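Local coordinates for ribonucleoside-diphosphate reductase (PDB 5IM3), which probably catalyses the thioredoxin-dependent reduction of ribonucleoside diphosphates to deoxyribonucleotides for DNA synthesis, and binds dATP as an allosteric enzyme, at residues 351-356 with 605-610; 622-627 with 693-698; 629-634 with 658-663. One frame throughout, in Å; residues are numbered along the deposited sequence.

In the fold
Away from the dATP sites, interactions 2 and 3 lie in the barrel domain, to which interaction 1, pairing strand 353-355 with strand 600-608, joins a segment of the all-alpha region. The chain then enters helix 620-640, which serves both others: residues 622-627 meet helix 679-707 in interaction 2, and 629-634 meet strand 659-663 in interaction 3, nested inside the loop of interaction 2. Centres of 1 and 3 are about 8 Å apart, 2 and 3 about 9 Å, 1 and 2 about 13 Å. Strands 600-608 and 659-663 are parallel neighbours, so one sheet and one helix link a connected patch, buried in 1 and 3 and partly so in 2; Val627 CG1 touches Leu660 CD2 at 3.9 Å.

Interaction 1 (351-356 with 605-610); sequences FDYMSS and GSINLV
Tyr353 to Ser355 and Gly605 to Ile607 form an antiparallel ladder of the barrel sheet, their short axes 5.0 Å apart at 162°. This ladder joins the strand after helix 337-349, in the all-alpha region, to strand 600-608 of the barrel. Met354 and Ser606 are the hydrogen-bonded pair: Met354 N donates to Ser606 O (3.1 Å), and Ser606 N returns a bond to Met354 O (3.2 Å). Non-hydrogen-bonded pairs flank them, Tyr353 with Ile607 and Ser355 with Gly605. Past the ladder, Asn608 N binds Asp352 O at 3.0 Å. The Asn608 side chain extends the grip by one residue. Its CG, anti to the backbone N (chi1 175°), is carried toward 351-356, and the rotation of the amide (chi2 8°) then turns ND2 to Phe351 O at 2.7 Å, with that oxygen nearly in the amide plane. Phe351 closes the preceding helix in a Schellman motif, so the bond ties the helix end to the neighbouring strand.

The Tyr353 ring lies obliquely against the backbone of 605-607. Its CD2 lies 3.3 Å from Ser606 O and 4.0 Å from Ile607 CD1, while OH comes to 3.4 Å from the CA of Gly605, which has no side chain on this face. Helix 620-640 also touches the ring, through Ala630, Met633 and Leu634. CB of Asp352 points away from 605-610, and OD1 bonds to Asn611 ND2. Because Asn608 donates from both backbone and side-chain nitrogens to consecutive carbonyls, two buried polar oxygens are satisfied where the regular ladder ends.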
loop_
_atom_site.group_PDB
_atom_site.type_symbol
_atom_site.label_atom_id
_atom_site.label_comp_id
_atom_site.label_asym_id
_atom_site.label_seq_id
_atom_site.Cartn_x
_atom_site.Cartn_y
_atom_site.Cartn_z
ATOM N N PHE A 351 -34.667 40.296 14.448
ATOM C CA PHE A 351 -33.595 39.307 14.409
ATOM C C PHE A 351 -32.681 39.385 15.627
ATOM O O PHE A 351 -31.584 38.818 15.610
ATOM C CB PHE A 351 -32.750 39.428 13.132
ATOM C CG PHE A 351 -33.535 39.300 11.847
ATOM C CD1 PHE A 351 -34.866 38.915 11.848
ATOM C CD2 PHE A 351 -32.922 39.560 10.631
ATOM C CE1 PHE A 351 -35.568 38.803 10.663
ATOM C CE2 PHE A 351 -33.622 39.449 9.446
ATOM C CZ PHE A 351 -34.942 39.069 9.460
ATOM N N ASP A 352 -33.098 40.080 16.690
ATOM C CA ASP A 352 -32.300 40.099 17.912
ATOM C C ASP A 352 -32.232 38.717 18.550
ATOM O O ASP A 352 -31.208 38.355 19.145
ATOM C CB ASP A 352 -32.882 41.106 18.904
ATOM C CG ASP A 352 -32.635 42.543 18.491
ATOM O OD1 ASP A 352 -32.043 42.767 17.413
ATOM O OD2 ASP A 352 -33.040 43.451 19.248
ATOM N N TYR A 353 -33.311 37.944 18.436
ATOM C CA TYR A 353 -33.400 36.586 18.947
ATOM C C TYR A 353 -34.334 35.827 18.019
ATOM O O TYR A 353 -35.199 36.423 17.373
ATOM C CB TYR A 353 -33.908 36.570 20.399
ATOM C CG TYR A 353 -34.550 35.271 20.847
ATOM C CD1 TYR A 353 -35.912 35.047 20.673
ATOM C CD2 TYR A 353 -33.800 34.278 21.463
ATOM C CE1 TYR A 353 -36.503 33.862 21.088
ATOM C CE2 TYR A 353 -34.380 33.094 21.880
ATOM C CZ TYR A 353 -35.733 32.893 21.692
ATOM O OH TYR A 353 -36.309 31.716 22.107
ATOM N N MET A 354 -34.142 34.514 17.931
ATOM C CA MET A 354 -34.982 33.693 17.069
ATOM C C MET A 354 -35.345 32.416 17.804
ATOM O O MET A 354 -34.463 31.687 18.264
ATOM C CB MET A 354 -34.278 33.372 15.747
ATOM C CG MET A 354 -35.195 32.772 14.692
ATOM S SD MET A 354 -36.649 33.789 14.342
ATOM C CE MET A 354 -35.888 35.301 13.750
ATOM N N SER A 355 -36.641 32.152 17.910
ATOM C CA SER A 355 -37.102 30.910 18.498
ATOM C C SER A 355 -36.632 29.731 17.656
ATOM O O SER A 355 -36.256 29.873 16.488
ATOM C CB SER A 355 -38.626 30.911 18.610
ATOM O OG SER A 355 -39.080 32.053 19.317
ATOM N N SER A 356 -36.655 28.551 18.268
ATOM C CA SER A 356 -36.240 27.345 17.574
ATOM C C SER A 356 -37.186 27.040 16.415
ATOM O O SER A 356 -38.310 27.546 16.338
ATOM C CB SER A 356 -36.209 26.163 18.539
ATOM O OG SER A 356 -37.499 25.929 19.072
ATOM N N GLY A 605 -33.841 28.400 22.001
ATOM C CA GLY A 605 -33.799 29.613 21.204
ATOM C C GLY A 605 -32.399 30.179 21.269
ATOM O O GLY A 605 -31.590 29.779 22.110
ATOM N N SER A 606 -32.110 31.125 20.374
ATOM C CA SER A 606 -30.740 31.605 20.228
ATOM C C SER A 606 -30.677 33.115 20.067
ATOM O O SER A 606 -31.425 33.701 19.279
ATOM C CB SER A 606 -30.054 30.930 19.038
ATOM O OG SER A 606 -29.716 29.591 19.359
ATOM N N ILE A 607 -29.756 33.727 20.811
ATOM C CA ILE A 607 -29.460 35.143 20.656
ATOM C C ILE A 607 -28.665 35.357 19.375
ATOM O O ILE A 607 -27.828 34.527 18.992
ATOM C CB ILE A 607 -28.676 35.661 21.875
ATOM C CG1 ILE A 607 -29.429 35.368 23.180
ATOM C CG2 ILE A 607 -28.394 37.151 21.728
ATOM C CD1 ILE A 607 -30.779 36.054 23.297
ATOM N N ASN A 608 -28.915 36.480 18.712
ATOM C CA ASN A 608 -28.178 36.878 17.517
ATOM C C ASN A 608 -27.116 37.888 17.944
ATOM O O ASN A 608 -27.402 39.077 18.103
ATOM C CB ASN A 608 -29.125 37.459 16.474
ATOM C CG ASN A 608 -28.401 38.001 15.261
ATOM O OD1 ASN A 608 -27.192 37.824 15.108
ATOM N ND2 ASN A 608 -29.144 38.662 14.382
ATOM N N LEU A 609 -25.886 37.404 18.134
ATOM C CA LEU A 609 -24.811 38.270 18.607
ATOM C C LEU A 609 -24.544 39.425 17.650
ATOM O O LEU A 609 -24.201 40.527 18.095
ATOM C CB LEU A 609 -23.535 37.452 18.817
ATOM C CG LEU A 609 -23.522 36.552 20.054
ATOM C CD1 LEU A 609 -22.304 35.633 20.047
ATOM C CD2 LEU A 609 -23.550 37.399 21.321
ATOM N N VAL A 610 -24.697 39.202 16.344
ATOM C CA VAL A 610 -24.415 40.255 15.373
ATOM C C VAL A 610 -25.235 41.500 15.681
ATOM O O VAL A 610 -24.729 42.626 15.611
ATOM C CB VAL A 610 -24.675 39.747 13.944
ATOM C CG1 VAL A 610 -24.688 40.913 12.943
ATOM C CG2 VAL A 610 -23.621 38.720 13.560
#

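Interaction 2 (622-627 with 693-698)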
loop_
_atom_site.group_PDB
_atom_site.type_symbol
_atom_site.label_atom_id
_atom_site.label_comp_id
_atom_site.label_asym_id
_atom_site.label_seq_id
_atom_site.Cartn_x
_atom_site.Cartn_y
_atom_site.Cartn_z
ATOM N N LYS A 622 -28.099 46.552 25.396
ATOM C CA LYS A 622 -29.122 45.951 24.546
ATOM C C LYS A 622 -29.200 44.446 24.754
ATOM O O LYS A 622 -30.263 43.844 24.556
ATOM C CB LYS A 622 -28.833 46.270 23.078
ATOM C CG LYS A 622 -29.908 45.794 22.110
ATOM C CD LYS A 622 -29.537 46.088 20.665
ATOM C CE LYS A 622 -30.631 45.631 19.711
ATOM N NZ LYS A 622 -30.251 45.823 18.284
ATOM N N LEU A 623 -28.091 43.827 25.161
ATOM C CA LEU A 623 -28.067 42.382 25.349
ATOM C C LEU A 623 -28.967 41.960 26.502
ATOM O O LEU A 623 -29.669 40.947 26.411
ATOM C CB LEU A 623 -26.630 41.924 25.590
ATOM C CG LEU A 623 -26.374 40.419 25.665
ATOM C CD1 LEU A 623 -26.705 39.734 24.346
ATOM C CD2 LEU A 623 -24.924 40.182 26.053
ATOM N N GLU A 624 -28.963 42.724 27.598
ATOM C CA GLU A 624 -29.805 42.381 28.738
ATOM C C GLU A 624 -31.280 42.388 28.354
ATOM O O GLU A 624 -32.027 41.472 28.719
ATOM C CB GLU A 624 -29.544 43.351 29.891
ATOM C CG GLU A 624 -30.485 43.168 31.076
ATOM C CD GLU A 624 -30.085 43.995 32.280
ATOM O OE1 GLU A 624 -29.150 44.815 32.161
ATOM O OE2 GLU A 624 -30.706 43.822 33.349
ATOM N N LYS A 625 -31.716 43.411 27.613
ATOM C CA LYS A 625 -33.120 43.502 27.226
ATOM C C LYS A 625 -33.543 42.311 26.377
ATOM O O LYS A 625 -34.634 41.760 26.567
ATOM C CB LYS A 625 -33.366 44.809 26.475
ATOM C CG LYS A 625 -33.213 46.040 27.346
ATOM C CD LYS A 625 -32.379 47.097 26.655
ATOM C CE LYS A 625 -32.185 48.314 27.534
ATOM N NZ LYS A 625 -31.320 49.324 26.869
ATOM N N THR A 626 -32.698 41.895 25.434
ATOM C CA THR A 626 -33.054 40.773 24.573
ATOM C C THR A 626 -33.057 39.459 25.347
ATOM O O THR A 626 -33.931 38.611 25.134
ATOM C CB THR A 626 -32.089 40.698 23.392
ATOM O OG1 THR A 626 -30.752 40.576 23.886
ATOM C CG2 THR A 626 -32.204 41.953 22.527
ATOM N N VAL A 627 -32.095 39.274 26.254
ATOM C CA VAL A 627 -32.044 38.043 27.038
ATOM C C VAL A 627 -33.252 37.951 27.962
ATOM O O VAL A 627 -33.859 36.883 28.106
ATOM C CB VAL A 627 -30.722 37.960 27.825
ATOM C CG1 VAL A 627 -30.752 36.792 28.810
ATOM C CG2 VAL A 627 -29.555 37.802 26.871
ATOM N N SER A 693 -24.767 35.018 30.378
ATOM C CA SER A 693 -25.092 34.160 31.514
ATOM C C SER A 693 -25.662 34.967 32.671
ATOM O O SER A 693 -26.676 34.589 33.271
ATOM C CB SER A 693 -23.847 33.402 31.963
ATOM O OG SER A 693 -24.048 32.844 33.244
ATOM N N TYR A 694 -25.005 36.078 33.012
ATOM C CA TYR A 694 -25.496 36.938 34.081
ATOM C C TYR A 694 -26.932 37.371 33.812
ATOM O O TYR A 694 -27.805 37.250 34.677
ATOM C CB TYR A 694 -24.576 38.153 34.219
ATOM C CG TYR A 694 -24.835 39.008 35.437
ATOM C CD1 TYR A 694 -25.824 39.981 35.428
ATOM C CD2 TYR A 694 -24.079 38.852 36.592
ATOM C CE1 TYR A 694 -26.060 40.769 36.536
ATOM C CE2 TYR A 694 -24.306 39.638 37.706
ATOM C CZ TYR A 694 -25.299 40.592 37.672
ATOM O OH TYR A 694 -25.529 41.377 38.777
ATOM N N TYR A 695 -27.194 37.867 32.600
ATOM C CA TYR A 695 -28.528 38.350 32.262
ATOM C C TYR A 695 -29.541 37.213 32.221
ATOM O O TYR A 695 -30.669 37.363 32.704
ATOM C CB TYR A 695 -28.479 39.085 30.923
ATOM C CG TYR A 695 -27.585 40.299 30.959
ATOM C CD1 TYR A 695 -27.594 41.146 32.060
ATOM C CD2 TYR A 695 -26.723 40.590 29.909
ATOM C CE1 TYR A 695 -26.789 42.248 32.115
ATOM C CE2 TYR A 695 -25.908 41.699 29.959
ATOM C CZ TYR A 695 -25.956 42.515 31.075
ATOM O OH TYR A 695 -25.161 43.612 31.149
ATOM N N ALA A 696 -29.162 36.070 31.651
ATOM C CA ALA A 696 -30.079 34.938 31.601
ATOM C C ALA A 696 -30.448 34.480 33.007
ATOM O O ALA A 696 -31.627 34.279 33.322
ATOM C CB ALA A 696 -29.456 33.795 30.798
ATOM N N ILE A 697 -29.448 34.325 33.875
ATOM C CA ILE A 697 -29.726 33.939 35.253
ATOM C C ILE A 697 -30.562 35.011 35.940
ATOM O O ILE A 697 -31.523 34.706 36.656
ATOM C CB ILE A 697 -28.408 33.662 36.003
ATOM C CG1 ILE A 697 -27.733 32.412 35.420
ATOM C CG2 ILE A 697 -28.664 33.491 37.506
ATOM C CD1 ILE A 697 -26.370 32.101 36.004
ATOM N N GLN A 698 -30.217 36.284 35.726
ATOM C CA GLN A 698 -30.989 37.368 36.325
ATOM C C GLN A 698 -32.430 37.361 35.826
ATOM O O GLN A 698 -33.363 37.624 36.596
ATOM C CB GLN A 698 -30.325 38.711 36.026
ATOM C CG GLN A 698 -31.002 39.891 36.694
ATOM C CD GLN A 698 -30.335 41.209 36.370
ATOM O OE1 GLN A 698 -29.977 41.470 35.222
ATOM N NE2 GLN A 698 -30.156 42.047 37.384
#
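Glu624 holds CG anti to its backbone N, which lays CG against Tyr695 CD1, while Tyr695 has its own CG anti to the carbonyl carbon and its ring turned (chi2 -41°) to present a face to Glu624 CB. That CB sits over the ring centre, 3.6 Å from the centroid and only 8° off the normal, a CH-pi contact. The glutamate side chain crosses the tyrosine side chain at about a right angle, and the carboxylate settles nearly parallel to the ring plane with OE1 3.5 Å from Tyr695 CE1. Leu623 adds an oblique apolar contact, its CG 4.3 Å from Tyr695 CD2.

This is a helix-helix contact within the barrel domain: segments 622-627 and 693-698 run in roughly the same direction, their axes 8.9 Å apart and crossing at -38°. A turn further along, Val627 CB points to the other helix. CG1 presses onto the backbone of Ala696, 3.3 Å from its N and a tight 3.4 Å from its CA, and also meets Ala696 CB at 3.8 Å. The same methyl group lies 3.9 Å from Tyr695 CB, bridging the two consecutive residues of helix 679-707.

Interaction 3 (629-634 with 658-663); sequences TAVRML and VGLGIM
Leu634 and Leu660 pack with their side chains crossing at about a right angle, and their torsions decide which carbons touch. Leu634 puts CG anti to its carbonyl carbon, and an extended second torsion (chi2 178°) carries CD1 out over strand 659-663. There CD1 is 4.0 Å from Leu660 CB and 4.1 Å from Gly659 C. Nearer the helix, Leu634 CB rests on Val658 CG1 at 3.7 Å, so this one side chain spans three successive residues.

Leu660 answers from the strand. Its CB points to the helix, and with CG anti to the backbone N (chi1 180°) the fork of the two methyls lies there. The second torsion sets CD1, which touches Ala630 CB at 3.7 Å, whereas CD2 reaches Val631 CG2 at 4.2 Å. The small Ala630 thus receives the tip of Leu660, and Val631, whose side chain crosses Leu660 at about a right angle, meets the other branch.

Helix 620-640 belongs to the helical connection between parallel neighbouring strands 600-608 and 659-663, a beta-alpha-beta crossover. The local axes are 9.2 Å apart at 139°. Tyr353 touches Leu660, extending the apolar layer, while the backbone of Leu660 bonds to Ile766 and Ala768. All six touching residues are buried, and the side chains meet carbon to carbon, so the helix is held against the sheet here by dispersion and hydrophobic burial.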
loop_
_atom_site.group_PDB
_atom_site.type_symbol
_atom_site.label_atom_id
_atom_site.label_comp_id
_atom_site.label_asym_id
_atom_site.label_seq_id
_atom_site.Cartn_x
_atom_site.Cartn_y
_atom_site.Cartn_z
ATOM N N THR A 629 -36.245 39.103 27.550
ATOM C CA THR A 629 -37.425 38.710 26.791
ATOM C C THR A 629 -37.284 37.302 26.230
ATOM O O THR A 629 -38.279 36.575 26.135
ATOM C CB THR A 629 -37.682 39.707 25.662
ATOM O OG1 THR A 629 -37.903 41.007 26.220
ATOM C CG2 THR A 629 -38.903 39.303 24.842
ATOM N N ALA A 630 -36.067 36.906 25.852
ATOM C CA ALA A 630 -35.843 35.561 25.334
ATOM C C ALA A 630 -36.205 34.509 26.374
ATOM O O ALA A 630 -36.920 33.546 26.078
ATOM C CB ALA A 630 -34.386 35.409 24.901
ATOM N N VAL A 631 -35.713 34.676 27.604
ATOM C CA VAL A 631 -35.979 33.692 28.648
ATOM C C VAL A 631 -37.474 33.595 28.917
ATOM O O VAL A 631 -38.014 32.499 29.108
ATOM C CB VAL A 631 -35.192 34.043 29.927
ATOM C CG1 VAL A 631 -35.577 33.110 31.073
ATOM C CG2 VAL A 631 -33.691 33.970 29.664
ATOM N N ARG A 632 -38.171 34.734 28.936
ATOM C CA ARG A 632 -39.612 34.704 29.156
ATOM C C ARG A 632 -40.312 33.910 28.061
ATOM O O ARG A 632 -41.163 33.059 28.343
ATOM C CB ARG A 632 -40.170 36.124 29.223
ATOM C CG ARG A 632 -41.638 36.175 29.624
ATOM C CD ARG A 632 -42.189 37.594 29.595
ATOM N NE ARG A 632 -43.539 37.660 30.146
ATOM C CZ ARG A 632 -43.817 37.855 31.430
ATOM N NH1 ARG A 632 -42.840 38.008 32.315
ATOM N NH2 ARG A 632 -45.082 37.897 31.836
ATOM N N MET A 633 -39.963 34.174 26.800
ATOM C CA MET A 633 -40.555 33.423 25.698
ATOM C C MET A 633 -40.295 31.930 25.849
ATOM O O MET A 633 -41.184 31.108 25.596
ATOM C CB MET A 633 -40.004 33.931 24.368
ATOM C CG MET A 633 -40.367 35.379 24.080
ATOM S SD MET A 633 -39.499 36.062 22.659
ATOM C CE MET A 633 -40.137 35.058 21.323
ATOM N N LEU A 634 -39.083 31.557 26.270
ATOM C CA LEU A 634 -38.773 30.141 26.443
ATOM C C LEU A 634 -39.558 29.545 27.603
ATOM O O LEU A 634 -40.005 28.395 27.531
ATOM C CB LEU A 634 -37.271 29.950 26.652
ATOM C CG LEU A 634 -36.389 30.155 25.416
ATOM C CD1 LEU A 634 -34.914 29.990 25.767
ATOM C CD2 LEU A 634 -36.773 29.199 24.290
ATOM N N VAL A 658 -34.889 25.389 30.174
ATOM C CA VAL A 658 -34.848 26.013 28.862
ATOM C C VAL A 658 -33.403 25.990 28.389
ATOM O O VAL A 658 -32.480 25.696 29.150
ATOM C CB VAL A 658 -35.409 27.457 28.870
ATOM C CG1 VAL A 658 -36.862 27.462 29.352
ATOM C CG2 VAL A 658 -34.553 28.373 29.735
ATOM N N GLY A 659 -33.215 26.301 27.109
ATOM C CA GLY A 659 -31.886 26.340 26.528
ATOM C C GLY A 659 -31.681 27.536 25.621
ATOM O O GLY A 659 -31.971 27.470 24.424
ATOM N N LEU A 660 -31.184 28.634 26.184
ATOM C CA LEU A 660 -30.896 29.843 25.420
ATOM C C LEU A 660 -29.465 29.775 24.899
ATOM O O LEU A 660 -28.517 29.707 25.690
ATOM C CB LEU A 660 -31.094 31.091 26.283
ATOM C CG LEU A 660 -30.824 32.442 25.615
ATOM C CD1 LEU A 660 -31.852 32.735 24.538
ATOM C CD2 LEU A 660 -30.803 33.557 26.647
ATOM N N GLY A 661 -29.311 29.797 23.573
ATOM C CA GLY A 661 -28.022 29.733 22.935
ATOM C C GLY A 661 -27.641 31.031 22.252
ATOM O O GLY A 661 -28.215 32.099 22.506
ATOM N N ILE A 662 -26.648 30.936 21.361
ATOM C CA ILE A 662 -26.150 32.082 20.611
ATOM C C ILE A 662 -25.896 31.674 19.167
ATOM O O ILE A 662 -25.714 30.496 18.846
ATOM C CB ILE A 662 -24.855 32.661 21.226
ATOM C CG1 ILE A 662 -23.782 31.570 21.338
ATOM C CG2 ILE A 662 -25.146 33.278 22.588
ATOM C CD1 ILE A 662 -22.403 32.097 21.693
ATOM N N MET A 663 -25.876 32.678 18.292
ATOM C CA MET A 663 -25.482 32.491 16.903
ATOM C C MET A 663 -24.887 33.791 16.385
ATOM O O MET A 663 -25.003 34.849 17.012
ATOM C CB MET A 663 -26.660 32.031 16.031
ATOM C CG MET A 663 -27.880 32.933 16.068
ATOM S SD MET A 663 -29.162 32.371 14.926
ATOM C CE MET A 663 -30.448 33.573 15.239
#